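Local coordinates for protein DNA polymerase III, beta subunit (Thermotoga maritima, PDB 1VPK) that probably tethers DNA polymerases and other proteins to DNA as a ring-shaped head-to-tail homodimer around the duplex, giving processive synthesis, at residues M13-T27 and V91-L103. Numbering follows the deposited sequence.
Sequences MKVTVTTLELKDKIT and VKVLPDEITELSL
Strands 13-18 and 98-103 are antiparallel neighbours in the five-stranded antiparallel sheet of the N-terminal domain, and the chain turns from the first straight into helix 19-29. Val15 and Leu101 form one hydrogen-bonded pair, Val17 and Thr99 the next; Val17 N to Thr99 O (3.0 Å) is almost straight. The beta-branched valines suit the extended backbone and face the domain interior, where Val15 CB meets Leu101 CD1 at 4.1 Å and Phe54 touches both side chains. Thr16, on the opposite face with Glu100, brings its CG2 to 3.6 Å from Ile98 CG2.

Where strand becomes helix, Thr18 is the N-cap, its OG1 accepting from Glu21 N at 3.2 Å. Thr19 fastens this corner to the other segment. Thr19 N reaches Glu97 O from above the carbonyl plane (2.8 Å), and Thr19 OG1, set beside its own backbone N (chi1 -61°), donates to Asp96 O (2.6 Å) while accepting from Thr99 OG1 (2.7 Å). The buried hydroxyl is thus used both ways, and its methyl packs on Leu94 CB. A valine at Thr19 would probably leave Asp96 O and the Thr99 hydroxyl without this shared partner. Asp96 OD2 in turn closes an Asx turn onto Ile98 N.

Beyond the corner, Leu22 sends CD2 among Val91, Leu94, Thr99 and Leu101, while Ile26 CG2 meets Val91 CG2 at 4.0 Å. Branched aliphatic side chains fill this interior, to which strand 53-59 of a second sheet adds Phe54 and Ile56. Helices packed on a pair of antiparallel sheets are the repeated build of the DNA polymerase III beta-subunit domains, whose helices line the ring's DNA channel.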
loop_
_atom_site.group_PDB
_atom_site.type_symbol
_atom_site.label_atom_id
_atom_site.label_comp_id
_atom_site.label_asym_id
_atom_site.label_seq_id
_atom_site.Cartn_x
_atom_site.Cartn_y
_atom_site.Cartn_z
ATOM N N MET A 13 31.359 17.960 20.968
ATOM C CA MET A 13 29.937 17.889 21.198
ATOM C C MET A 13 29.657 16.425 21.484
ATOM O O MET A 13 30.042 15.542 20.714
ATOM C CB MET A 13 29.128 18.310 19.995
ATOM C CG MET A 13 27.592 18.097 20.207
ATOM S SD MET A 13 26.671 17.406 18.794
ATOM C CE MET A 13 27.210 15.724 18.662
ATOM N N LYS A 14 28.990 16.169 22.596
ATOM C CA LYS A 14 28.547 14.837 22.953
ATOM C C LYS A 14 27.121 14.955 23.522
ATOM O O LYS A 14 26.840 15.858 24.277
ATOM C CB LYS A 14 29.502 14.192 23.976
ATOM C CG LYS A 14 30.966 13.981 23.464
ATOM C CD LYS A 14 31.948 13.455 24.570
ATOM C CE LYS A 14 33.327 13.019 23.961
ATOM N NZ LYS A 14 34.049 11.873 24.621
ATOM N N VAL A 15 26.229 14.075 23.080
ATOM C CA VAL A 15 24.897 13.987 23.621
ATOM C C VAL A 15 24.536 12.524 23.913
ATOM O O VAL A 15 24.713 11.646 23.059
ATOM C CB VAL A 15 23.858 14.609 22.646
ATOM C CG1 VAL A 15 22.449 14.495 23.193
ATOM C CG2 VAL A 15 24.208 16.073 22.382
ATOM N N THR A 16 24.032 12.275 25.104
ATOM C CA THR A 16 23.373 11.002 25.422
ATOM C C THR A 16 21.882 11.244 25.599
ATOM O O THR A 16 21.467 12.093 26.389
ATOM C CB THR A 16 23.975 10.350 26.680
ATOM O OG1 THR A 16 25.383 10.239 26.468
ATOM C CG2 THR A 16 23.395 8.967 26.914
ATOM N N VAL A 17 21.075 10.517 24.823
ATOM C CA VAL A 17 19.609 10.713 24.817
ATOM C C VAL A 17 18.909 9.345 24.634
ATOM O O VAL A 17 19.463 8.445 24.011
ATOM C CB VAL A 17 19.228 11.706 23.661
ATOM C CG1 VAL A 17 19.651 11.171 22.350
ATOM C CG2 VAL A 17 17.680 12.080 23.679
ATOM N N THR A 18 17.706 9.182 25.151
ATOM C CA THR A 18 16.988 7.952 24.911
ATOM C C THR A 18 16.601 7.976 23.471
ATOM O O THR A 18 16.375 9.043 22.888
ATOM C CB THR A 18 15.698 7.826 25.735
ATOM O OG1 THR A 18 14.792 8.850 25.320
ATOM C CG2 THR A 18 16.011 7.932 27.238
ATOM N N THR A 19 16.552 6.784 22.883
ATOM C CA THR A 19 16.248 6.654 21.462
ATOM C C THR A 19 14.808 7.090 21.158
ATOM O O THR A 19 14.533 7.745 20.168
ATOM C CB THR A 19 16.472 5.231 21.043
ATOM O OG1 THR A 19 17.849 4.928 21.277
ATOM C CG2 THR A 19 16.142 5.056 19.598
ATOM N N LEU A 20 13.910 6.749 22.046
ATOM C CA LEU A 20 12.512 7.161 21.947
ATOM C C LEU A 20 12.346 8.696 21.879
ATOM O O LEU A 20 11.560 9.215 21.040
ATOM C CB LEU A 20 11.748 6.546 23.128
ATOM C CG LEU A 20 10.246 6.755 23.064
ATOM C CD1 LEU A 20 9.626 6.090 21.799
ATOM C CD2 LEU A 20 9.634 6.208 24.335
ATOM N N GLU A 21 13.106 9.424 22.709
ATOM C CA GLU A 21 13.098 10.909 22.686
ATOM C C GLU A 21 13.604 11.478 21.370
ATOM O O GLU A 21 12.983 12.383 20.806
ATOM C CB GLU A 21 13.925 11.465 23.828
ATOM C CG GLU A 21 14.071 12.981 23.855
ATOM C CD GLU A 21 12.783 13.777 24.073
ATOM O OE1 GLU A 21 11.710 13.221 24.424
ATOM O OE2 GLU A 21 12.875 15.016 23.972
ATOM N N LEU A 22 14.763 10.992 20.908
ATOM C CA LEU A 22 15.317 11.442 19.674
ATOM C C LEU A 22 14.371 11.165 18.535
ATOM O O LEU A 22 14.199 12.011 17.655
ATOM C CB LEU A 22 16.693 10.753 19.405
ATOM C CG LEU A 22 17.475 11.256 18.201
ATOM C CD1 LEU A 22 17.859 12.741 18.356
ATOM C CD2 LEU A 22 18.738 10.374 17.972
ATOM N N LYS A 23 13.852 9.946 18.473
ATOM C CA LYS A 23 12.882 9.552 17.451
ATOM C C LYS A 23 11.634 10.460 17.420
ATOM O O LYS A 23 11.189 10.924 16.360
ATOM C CB LYS A 23 12.446 8.119 17.724
ATOM C CG LYS A 23 11.625 7.485 16.605
ATOM C CD LYS A 23 11.495 5.944 16.821
ATOM C CE LYS A 23 10.695 5.571 18.074
ATOM N NZ LYS A 23 10.468 4.071 18.235
ATOM N N ASP A 24 11.050 10.670 18.597
ATOM C CA ASP A 24 9.876 11.545 18.779
ATOM C C ASP A 24 10.138 12.983 18.291
ATOM O O ASP A 24 9.343 13.552 17.539
ATOM C CB ASP A 24 9.453 11.526 20.255
ATOM C CG ASP A 24 8.907 10.166 20.694
ATOM O OD1 ASP A 24 9.012 9.178 19.915
ATOM O OD2 ASP A 24 8.373 10.084 21.829
ATOM N N LYS A 25 11.261 13.577 18.681
ATOM C CA LYS A 25 11.558 14.967 18.260
ATOM C C LYS A 25 11.901 15.139 16.772
ATOM O O LYS A 25 11.508 16.134 16.140
ATOM C CB LYS A 25 12.647 15.585 19.170
ATOM C CG LYS A 25 12.196 15.638 20.640
ATOM C CD LYS A 25 11.132 16.769 20.821
ATOM C CE LYS A 25 10.330 16.709 22.117
ATOM N NZ LYS A 25 11.025 16.669 23.403
ATOM N N ILE A 26 12.620 14.168 16.205
ATOM C CA ILE A 26 12.865 14.140 14.765
ATOM C C ILE A 26 11.546 14.030 14.006
ATOM O O ILE A 26 11.316 14.763 13.060
ATOM C CB ILE A 26 13.841 12.993 14.398
ATOM C CG1 ILE A 26 15.254 13.326 14.912
ATOM C CG2 ILE A 26 13.795 12.653 12.906
ATOM C CD1 ILE A 26 15.920 14.384 14.198
ATOM N N THR A 27 10.702 13.079 14.412
ATOM C CA THR A 27 9.413 12.843 13.784
ATOM C C THR A 27 8.547 14.081 13.826
ATOM O O THR A 27 7.920 14.457 12.822
ATOM C CB THR A 27 8.682 11.662 14.490
ATOM O OG1 THR A 27 9.480 10.491 14.332
ATOM C CG2 THR A 27 7.353 11.370 13.883
ATOM N N VAL A 91 16.636 7.057 12.575
ATOM C CA VAL A 91 16.189 7.051 13.969
ATOM C C VAL A 91 15.147 6.007 14.233
ATOM O O VAL A 91 15.064 5.515 15.375
ATOM C CB VAL A 91 15.670 8.421 14.540
ATOM C CG1 VAL A 91 16.726 9.440 14.369
ATOM C CG2 VAL A 91 14.351 8.838 13.896
ATOM N N LYS A 92 14.350 5.697 13.208
ATOM C CA LYS A 92 13.299 4.673 13.320
ATOM C C LYS A 92 13.836 3.253 13.443
ATOM O O LYS A 92 13.101 2.352 13.816
ATOM C CB LYS A 92 12.258 4.795 12.182
ATOM C CG LYS A 92 11.495 6.162 12.267
ATOM C CD LYS A 92 10.463 6.389 11.144
ATOM C CE LYS A 92 10.383 7.897 10.799
ATOM N NZ LYS A 92 9.088 8.357 10.134
ATOM N N VAL A 93 15.121 3.046 13.166
ATOM C CA VAL A 93 15.719 1.710 13.294
ATOM C C VAL A 93 16.856 1.570 14.328
ATOM O O VAL A 93 17.422 0.485 14.457
ATOM C CB VAL A 93 16.215 1.179 11.894
ATOM C CG1 VAL A 93 15.043 1.108 10.887
ATOM C CG2 VAL A 93 17.322 2.055 11.338
ATOM N N LEU A 94 17.211 2.635 15.046
ATOM C CA LEU A 94 18.214 2.513 16.106
ATOM C C LEU A 94 17.698 1.437 17.077
ATOM O O LEU A 94 16.554 1.477 17.443
ATOM C CB LEU A 94 18.428 3.853 16.826
ATOM C CG LEU A 94 19.016 4.949 15.895
ATOM C CD1 LEU A 94 19.080 6.282 16.612
ATOM C CD2 LEU A 94 20.397 4.555 15.343
ATOM N N PRO A 95 18.519 0.442 17.395
ATOM C CA PRO A 95 18.029 -0.720 18.102
ATOM C C PRO A 95 17.989 -0.668 19.633
ATOM O O PRO A 95 17.327 -1.532 20.225
ATOM C CB PRO A 95 19.036 -1.778 17.706
ATOM C CG PRO A 95 20.269 -1.044 17.539
ATOM C CD PRO A 95 19.931 0.288 17.044
ATOM N N ASP A 96 18.701 0.283 20.259
ATOM C CA ASP A 96 18.874 0.285 21.737
ATOM C C ASP A 96 18.070 1.423 22.410
ATOM O O ASP A 96 17.701 2.371 21.753
ATOM C CB ASP A 96 20.357 0.437 22.047
ATOM C CG ASP A 96 20.719 0.044 23.453
ATOM O OD1 ASP A 96 21.315 -1.066 23.603
ATOM O OD2 ASP A 96 20.483 0.851 24.404
ATOM N N GLU A 97 17.770 1.268 23.714
ATOM C CA GLU A 97 17.035 2.282 24.523
ATOM C C GLU A 97 17.766 3.634 24.546
ATOM O O GLU A 97 17.128 4.691 24.658
ATOM C CB GLU A 97 16.875 1.815 25.982
ATOM C CG GLU A 97 15.694 0.922 26.196
ATOM C CD GLU A 97 15.547 0.495 27.626
ATOM O OE1 GLU A 97 15.766 1.339 28.579
ATOM O OE2 GLU A 97 15.170 -0.702 27.855
ATOM N N ILE A 98 19.114 3.610 24.420
ATOM C CA ILE A 98 19.958 4.800 24.468
ATOM C C ILE A 98 20.705 4.995 23.167
ATOM O O ILE A 98 21.125 4.029 22.482
ATOM C CB ILE A 98 20.995 4.701 25.610
ATOM C CG1 ILE A 98 20.338 4.370 26.952
ATOM C CG2 ILE A 98 21.852 5.965 25.705
ATOM C CD1 ILE A 98 19.233 5.270 27.315
ATOM N N THR A 99 20.852 6.270 22.814
ATOM C CA THR A 99 21.569 6.717 21.637
ATOM C C THR A 99 22.581 7.769 22.057
ATOM O O THR A 99 22.290 8.607 22.919
ATOM C CB THR A 99 20.648 7.316 20.569
ATOM O OG1 THR A 99 19.824 6.285 19.994
ATOM C CG2 THR A 99 21.472 7.935 19.453
ATOM N N GLU A 100 23.789 7.665 21.495
ATOM C CA GLU A 100 24.881 8.586 21.767
ATOM C C GLU A 100 25.229 9.328 20.444
ATOM O O GLU A 100 25.378 8.695 19.397
ATOM C CB GLU A 100 26.086 7.819 22.341
ATOM C CG GLU A 100 25.963 7.580 23.836
ATOM C CD GLU A 100 27.161 6.836 24.465
ATOM O OE1 GLU A 100 27.893 6.093 23.736
ATOM O OE2 GLU A 100 27.344 6.975 25.719
ATOM N N LEU A 101 25.314 10.653 20.509
ATOM C CA LEU A 101 25.670 11.494 19.374
ATOM C C LEU A 101 26.993 12.197 19.642
ATOM O O LEU A 101 27.277 12.650 20.758
ATOM C CB LEU A 101 24.664 12.597 19.135
ATOM C CG LEU A 101 23.189 12.305 19.063
ATOM C CD1 LEU A 101 22.514 13.663 18.924
ATOM C CD2 LEU A 101 22.925 11.414 17.872
ATOM N N SER A 102 27.818 12.278 18.608
ATOM C CA SER A 102 29.082 12.979 18.748
ATOM C C SER A 102 29.535 13.360 17.365
ATOM O O SER A 102 28.892 13.007 16.391
ATOM C CB SER A 102 30.135 12.120 19.469
ATOM O OG SER A 102 30.389 10.888 18.806
ATOM N N LEU A 103 30.638 14.080 17.300
ATOM C CA LEU A 103 31.266 14.460 16.042
ATOM C C LEU A 103 32.641 13.775 15.894
ATOM O O LEU A 103 33.382 13.610 16.870
ATOM C CB LEU A 103 31.377 15.985 15.928
ATOM C CG LEU A 103 30.018 16.698 15.954
ATOM C CD1 LEU A 103 30.195 18.158 16.275
ATOM C CD2 LEU A 103 29.229 16.600 14.652
HETATM O O HOH W 1 14.587 4.718 24.225
#